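Local coordinates for protein N-acetylglucosaminidase (Paenibacillus barengoltzii, PDB 6INX) that probably hydrolyses glycosidic bonds at N-acetylglucosamine units of glycans, as a family 18 glycoside hydrolase, at residues D186-H197 against G250-Y261. Residues are numbered along the deposited sequence; the frame is centred on the assembly and turned at random.
Sequences DMRGGFQTLTGH and GLYQMSPGSGGY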
ATOM      1  N   ASP A 186      -4.900  12.124   3.519  1.00  9.24           N
ATOM      2  CA  ASP A 186      -3.519  11.784   3.129  1.00 10.01           C
ATOM      3  C   ASP A 186      -3.353  10.276   2.941  1.00 10.97           C
ATOM      4  O   ASP A 186      -2.256   9.738   3.117  1.00 10.80           O
ATOM      5  CB  ASP A 186      -2.459  12.282   4.125  1.00 10.56           C
ATOM      6  CG  ASP A 186      -2.526  13.761   4.375  1.00 13.44           C
ATOM      7  OD1 ASP A 186      -2.922  14.514   3.467  1.00 12.23           O
ATOM      8  OD2 ASP A 186      -2.162  14.168   5.506  1.00 16.48           O
ATOM      9  N   MET A 187      -4.443   9.574   2.604  1.00  9.67           N
ATOM     10  CA  MET A 187      -4.360   8.117   2.496  1.00 11.39           C
ATOM     11  C   MET A 187      -3.554   7.695   1.284  1.00 11.73           C
ATOM     12  O   MET A 187      -3.013   6.579   1.261  1.00 12.22           O
ATOM     13  CB  MET A 187      -5.753   7.487   2.456  1.00 12.52           C
ATOM     14  CG  MET A 187      -6.466   7.559   3.816  1.00 10.05           C
ATOM     15  SD  MET A 187      -8.039   6.688   3.910  1.00 11.51           S
ATOM     16  CE  MET A 187      -9.058   7.760   2.885  1.00 12.58           C
ATOM     17  N   ARG A 188      -3.495   8.569   0.286  1.00 10.72           N
ATOM     18  CA  ARG A 188      -2.566   8.522  -0.829  1.00  9.79           C
ATOM     19  C   ARG A 188      -1.950   9.906  -0.893  1.00 10.97           C
ATOM     20  O   ARG A 188      -2.674  10.904  -0.902  1.00 11.29           O
ATOM     21  CB  ARG A 188      -3.315   8.235  -2.128  1.00 10.32           C
ATOM     22  CG  ARG A 188      -4.004   6.881  -2.097  1.00  9.92           C
ATOM     23  CD  ARG A 188      -5.030   6.722  -3.223  1.00 11.58           C
ATOM     24  NE  ARG A 188      -5.647   5.405  -3.118  1.00 10.71           N
ATOM     25  CZ  ARG A 188      -6.558   5.052  -2.210  1.00  9.81           C
ATOM     26  NH1 ARG A 188      -6.987   5.925  -1.304  1.00  9.18           N
ATOM     27  NH2 ARG A 188      -7.019   3.806  -2.181  1.00 11.03           N
ATOM     28  N   GLY A 189      -0.626   9.970  -0.895  1.00 11.17           N
ATOM     29  CA  GLY A 189       0.032  11.255  -0.787  1.00 12.91           C
ATOM     30  C   GLY A 189       1.525  11.164  -1.020  1.00 11.49           C
ATOM     31  O   GLY A 189       1.960  10.699  -2.074  1.00 11.57           O
ATOM     32  N   GLY A 190       2.317  11.554  -0.021  1.00 10.55           N
ATOM     33  CA  GLY A 190       3.738  11.783  -0.237  1.00 11.73           C
ATOM     34  C   GLY A 190       4.586  10.534  -0.401  1.00 12.30           C
ATOM     35  O   GLY A 190       5.776  10.660  -0.716  1.00 12.84           O
ATOM     36  N   PHE A 191       4.022   9.348  -0.202  1.00 11.19           N
ATOM     37  CA  PHE A 191       4.789   8.117  -0.360  1.00 10.02           C
ATOM     38  C   PHE A 191       4.476   7.356  -1.643  1.00  9.15           C
ATOM     39  O   PHE A 191       5.087   6.311  -1.886  1.00 10.13           O
ATOM     40  CB  PHE A 191       4.583   7.194   0.845  1.00 10.84           C
ATOM     41  CG  PHE A 191       5.091   7.775   2.135  1.00 11.20           C
ATOM     42  CD1 PHE A 191       6.444   7.956   2.327  1.00 15.03           C
ATOM     43  CD2 PHE A 191       4.214   8.172   3.133  1.00 14.55           C
ATOM     44  CE1 PHE A 191       6.930   8.502   3.511  1.00 16.20           C
ATOM     45  CE2 PHE A 191       4.698   8.720   4.315  1.00 15.97           C
ATOM     46  CZ  PHE A 191       6.056   8.881   4.496  1.00 16.31           C
ATOM     47  N   GLN A 192       3.565   7.846  -2.484  1.00  9.13           N
ATOM     48  CA  GLN A 192       3.234   7.120  -3.702  1.00  8.90           C
ATOM     49  C   GLN A 192       3.219   8.045  -4.912  1.00  9.76           C
ATOM     50  O   GLN A 192       2.809   9.206  -4.830  1.00 10.26           O
ATOM     51  CB  GLN A 192       1.909   6.333  -3.568  1.00  9.98           C
ATOM     52  CG  GLN A 192       0.676   7.198  -3.425  1.00  9.64           C
ATOM     53  CD  GLN A 192      -0.568   6.357  -3.251  1.00 10.00           C
ATOM     54  OE1 GLN A 192      -0.778   5.752  -2.194  1.00 12.38           O
ATOM     55  NE2 GLN A 192      -1.391   6.284  -4.306  1.00 10.73           N
ATOM     56  N   THR A 193       3.648   7.489  -6.047  1.00  9.28           N
ATOM     57  CA  THR A 193       3.641   8.207  -7.312  1.00 10.18           C
ATOM     58  C   THR A 193       2.423   7.873  -8.159  1.00 10.47           C
ATOM     59  O   THR A 193       2.259   8.452  -9.238  1.00 12.91           O
ATOM     60  CB  THR A 193       4.907   7.896  -8.113  1.00 12.50           C
ATOM     61  OG1 THR A 193       5.003   6.482  -8.292  1.00 12.47           O
ATOM     62  CG2 THR A 193       6.152   8.392  -7.397  1.00 13.80           C
ATOM     63  N   LEU A 194       1.556   6.976  -7.695  1.00  9.18           N
ATOM     64  CA  LEU A 194       0.306   6.689  -8.390  1.00 10.00           C
ATOM     65  C   LEU A 194      -0.770   7.647  -7.894  1.00 10.58           C
ATOM     66  O   LEU A 194      -0.941   7.816  -6.684  1.00 10.98           O
ATOM     67  CB  LEU A 194      -0.137   5.258  -8.087  1.00 10.39           C
ATOM     68  CG  LEU A 194      -1.283   4.808  -8.988  1.00 10.90           C
ATOM     69  CD1 LEU A 194      -0.787   4.588 -10.407  1.00 13.56           C
ATOM     70  CD2 LEU A 194      -1.905   3.525  -8.441  1.00 14.15           C
ATOM     71  N   THR A 195      -1.496   8.267  -8.823  1.00 10.74           N
ATOM     72  CA  THR A 195      -2.565   9.156  -8.404  1.00 10.43           C
ATOM     73  C   THR A 195      -3.735   8.361  -7.833  1.00 10.81           C
ATOM     74  O   THR A 195      -3.936   7.171  -8.122  1.00 10.91           O
ATOM     75  CB  THR A 195      -3.071  10.015  -9.565  1.00 10.01           C
ATOM     76  OG1 THR A 195      -3.704   9.187 -10.553  1.00 10.31           O
ATOM     77  CG2 THR A 195      -1.934  10.783 -10.222  1.00 12.38           C
ATOM     78  N   GLY A 196      -4.506   9.038  -6.995  1.00  9.17           N
ATOM     79  CA  GLY A 196      -5.717   8.459  -6.453  1.00  8.51           C
ATOM     80  C   GLY A 196      -6.332   9.421  -5.459  1.00  9.86           C
ATOM     81  O   GLY A 196      -5.860  10.540  -5.284  1.00 12.20           O
ATOM     82  N   HIS A 197      -7.388   8.954  -4.808  1.00  9.74           N
ATOM     83  CA  HIS A 197      -8.132   9.804  -3.888  1.00  9.42           C
ATOM     84  C   HIS A 197      -7.476   9.778  -2.515  1.00 10.84           C
ATOM     85  O   HIS A 197      -7.243   8.703  -1.960  1.00 10.72           O
ATOM     86  CB  HIS A 197      -9.547   9.253  -3.761  1.00  8.80           C
ATOM     87  CG  HIS A 197     -10.284   9.179  -5.061  1.00 10.79           C
ATOM     88  ND1 HIS A 197     -10.493  10.284  -5.858  1.00 13.04           N
ATOM     89  CD2 HIS A 197     -10.849   8.132  -5.709  1.00 12.65           C
ATOM     90  CE1 HIS A 197     -11.163   9.923  -6.939  1.00 10.18           C
ATOM     91  NE2 HIS A 197     -11.394   8.621  -6.872  1.00 12.45           N
ATOM     92  N   GLY A 250      -6.632  11.279 -15.593  1.00 12.65           N
ATOM     93  CA  GLY A 250      -5.566  11.428 -14.616  1.00 11.41           C
ATOM     94  C   GLY A 250      -5.605  10.451 -13.457  1.00  9.88           C
ATOM     95  O   GLY A 250      -4.679  10.470 -12.635  1.00 11.69           O
ATOM     96  N   LEU A 251      -6.639   9.617 -13.349  1.00 12.45           N
ATOM     97  CA  LEU A 251      -6.861   8.768 -12.187  1.00 12.15           C
ATOM     98  C   LEU A 251      -6.119   7.445 -12.353  1.00 10.71           C
ATOM     99  O   LEU A 251      -6.225   6.788 -13.394  1.00 11.78           O
ATOM    100  CB  LEU A 251      -8.361   8.526 -12.013  1.00 12.29           C
ATOM    101  CG  LEU A 251      -8.811   7.736 -10.788  1.00 10.56           C
ATOM    102  CD1 LEU A 251      -8.496   8.491  -9.510  1.00 12.68           C
ATOM    103  CD2 LEU A 251     -10.303   7.456 -10.856  1.00 13.23           C
ATOM    104  N   TYR A 252      -5.334   7.083 -11.339  1.00  9.88           N
ATOM    105  CA  TYR A 252      -4.554   5.837 -11.334  1.00 12.09           C
ATOM    106  C   TYR A 252      -3.466   5.855 -12.404  1.00 11.12           C
ATOM    107  O   TYR A 252      -3.210   4.858 -13.082  1.00 11.68           O
ATOM    108  CB  TYR A 252      -5.426   4.569 -11.376  1.00 12.49           C
ATOM    109  CG  TYR A 252      -6.550   4.628 -10.374  1.00 10.59           C
ATOM    110  CD1 TYR A 252      -6.341   5.172  -9.114  1.00 11.31           C
ATOM    111  CD2 TYR A 252      -7.821   4.194 -10.695  1.00 11.85           C
ATOM    112  CE1 TYR A 252      -7.357   5.255  -8.196  1.00 13.19           C
ATOM    113  CE2 TYR A 252      -8.851   4.278  -9.773  1.00  9.69           C
ATOM    114  CZ  TYR A 252      -8.604   4.821  -8.529  1.00 11.36           C
ATOM    115  OH  TYR A 252      -9.614   4.933  -7.595  1.00 14.61           O
ATOM    116  N   GLN A 253      -2.826   7.013 -12.553  1.00 12.67           N
ATOM    117  CA  GLN A 253      -1.722   7.236 -13.469  1.00 12.45           C
ATOM    118  C   GLN A 253      -0.447   7.490 -12.679  1.00 13.01           C
ATOM    119  O   GLN A 253      -0.477   7.929 -11.525  1.00 11.73           O
ATOM    120  CB  GLN A 253      -1.996   8.455 -14.355  1.00 14.10           C
ATOM    121  CG  GLN A 253      -3.272   8.355 -15.172  1.00 14.79           C
ATOM    122  CD  GLN A 253      -3.297   7.127 -16.046  1.00 16.90           C
ATOM    123  OE1 GLN A 253      -2.379   6.892 -16.833  1.00 16.84           O
ATOM    124  NE2 GLN A 253      -4.340   6.316 -15.896  1.00 15.97           N
ATOM    125  N   MET A 254       0.687   7.250 -13.330  1.00 13.48           N
ATOM    126  CA  MET A 254       1.974   7.379 -12.665  1.00 12.40           C
ATOM    127  C   MET A 254       2.551   8.768 -12.914  1.00 14.16           C
ATOM    128  O   MET A 254       2.658   9.213 -14.062  1.00 18.53           O
ATOM    129  CB  MET A 254       2.958   6.315 -13.154  1.00 17.62           C
ATOM    130  CG  MET A 254       4.223   6.229 -12.284  1.00 20.42           C
ATOM    131  SD  MET A 254       5.539   5.254 -13.028  1.00 32.22           S
ATOM    132  CE  MET A 254       5.094   3.625 -12.455  1.00 25.39           C
ATOM    133  N   SER A 255       2.920   9.448 -11.828  1.00 11.46           N
ATOM    134  CA  SER A 255       3.641  10.705 -11.822  1.00 12.56           C
ATOM    135  C   SER A 255       5.125  10.442 -11.592  1.00 12.63           C
ATOM    136  O   SER A 255       5.494   9.431 -10.986  1.00 13.20           O
ATOM    137  CB  SER A 255       3.127  11.567 -10.663  1.00 12.65           C
ATOM    138  OG  SER A 255       3.865  12.774 -10.556  1.00 13.50           O
ATOM    139  N   PRO A 256       6.010  11.330 -12.055  1.00 13.03           N
ATOM    140  CA  PRO A 256       7.426  11.226 -11.660  1.00 12.42           C
ATOM    141  C   PRO A 256       7.660  11.467 -10.179  1.00 13.65           C
ATOM    142  O   PRO A 256       8.695  11.046  -9.652  1.00 15.45           O
ATOM    143  CB  PRO A 256       8.113  12.316 -12.499  1.00 16.44           C
ATOM    144  CG  PRO A 256       7.151  12.648 -13.583  1.00 15.72           C
ATOM    145  CD  PRO A 256       5.777  12.413 -13.026  1.00 13.59           C
ATOM    146  N   GLY A 257       6.734  12.141  -9.496  1.00 13.71           N
ATOM    147  CA  GLY A 257       6.894  12.465  -8.095  1.00 12.04           C
ATOM    148  C   GLY A 257       5.679  12.018  -7.298  1.00 10.58           C
ATOM    149  O   GLY A 257       4.685  11.556  -7.854  1.00 12.24           O
ATOM    150  N   SER A 258       5.777  12.214  -5.987  1.00 10.87           N
ATOM    151  CA  SER A 258       4.704  11.771  -5.106  1.00 11.68           C
ATOM    152  C   SER A 258       3.589  12.817  -5.047  1.00 11.78           C
ATOM    153  O   SER A 258       3.644  13.873  -5.684  1.00 12.08           O
ATOM    154  CB  SER A 258       5.255  11.465  -3.720  1.00 14.38           C
ATOM    155  OG  SER A 258       5.805  12.628  -3.143  1.00 18.42           O
ATOM    156  N   GLY A 259       2.538  12.502  -4.294  1.00 11.09           N
ATOM    157  CA  GLY A 259       1.410  13.395  -4.145  1.00 11.32           C
ATOM    158  C   GLY A 259       1.625  14.363  -3.003  1.00 11.04           C
ATOM    159  O   GLY A 259       1.340  14.052  -1.849  1.00 14.07           O
ATOM    160  N   GLY A 260       2.163  15.531  -3.319  1.00 11.15           N
ATOM    161  CA  GLY A 260       2.374  16.542  -2.312  1.00 12.27           C
ATOM    162  C   GLY A 260       1.089  17.261  -1.993  1.00 12.93           C
ATOM    163  O   GLY A 260       0.023  16.983  -2.536  1.00 12.40           O
ATOM    164  N   TYR A 261       1.188  18.211  -1.073  1.00 14.15           N
ATOM    165  CA  TYR A 261       0.020  19.029  -0.793  1.00 12.96           C
ATOM    166  C   TYR A 261      -0.364  19.827  -2.027  1.00 13.91           C
ATOM    167  O   TYR A 261       0.489  20.367  -2.738  1.00 16.57           O
ATOM    168  CB  TYR A 261       0.310  19.999   0.351  1.00 15.12           C
ATOM    169  CG  TYR A 261       0.298  19.348   1.704  1.00 15.50           C
ATOM    170  CD1 TYR A 261      -0.873  18.830   2.245  1.00 15.97           C
ATOM    171  CD2 TYR A 261       1.467  19.248   2.448  1.00 22.47           C
ATOM    172  CE1 TYR A 261      -0.877  18.238   3.489  1.00 17.16           C
ATOM    173  CE2 TYR A 261       1.472  18.657   3.685  1.00 21.53           C
ATOM    174  CZ  TYR A 261       0.302  18.153   4.206  1.00 23.29           C
ATOM    175  OH  TYR A 261       0.310  17.565   5.447  1.00 26.31           O
TER
HETATM  176  O   HOH W   1      -1.879  16.603   6.378  1.00 21.76           O
HETATM  177  O   HOH W   2      -8.349   6.189  -5.125  1.00 14.22           O
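A lone antiparallel bridge, the non-hydrogen-bonded pair Leu194 and Met254, joins the loop after strand 179-183 of the TIM barrel to the loop leading into strand 260-264, an edge strand, within this chain, of the five-stranded antiparallel sheet. Flanking it, Thr195 N donates to Gln253 O (2.9 Å) in the carbonyl plane, and Ser255 N gives Thr193 O a nearly straight bond (176°). Thr195 OG1 reaches three backbone groups of loop 250-253. Held between backbone N and carbonyl carbon (chi1 66°), it donates to a lone pair of Gly250 O (2.6 Å) and accepts from Gln253 N (3.1 Å), with a weak bond from Tyr252 N. A valine here would probably leave Gly250 O and Gln253 N without their shared mate and that loop less fixed. The Tyr252 ring brings its CD1 edge to Thr195 O (3.3 Å), and a water links its OH to His197 N. Leu251 CD1 sits over one face of the His197 imidazole, 4.2 Å from its centroid, while His197 NE2 is hydrogen-bonded to Asp283 OD2. At the other end, Gly259 N and Gln192 N reach Gly189 O from opposite faces of its plane, the former at 2.9 Å. Phe191 packs on Met254 of the second subunit, and Met254 on its Phe191. Every direct hydrogen bond across the contact uses backbone groups or the Thr195 hydroxyl, so mainly main-chain polar atoms join the loops.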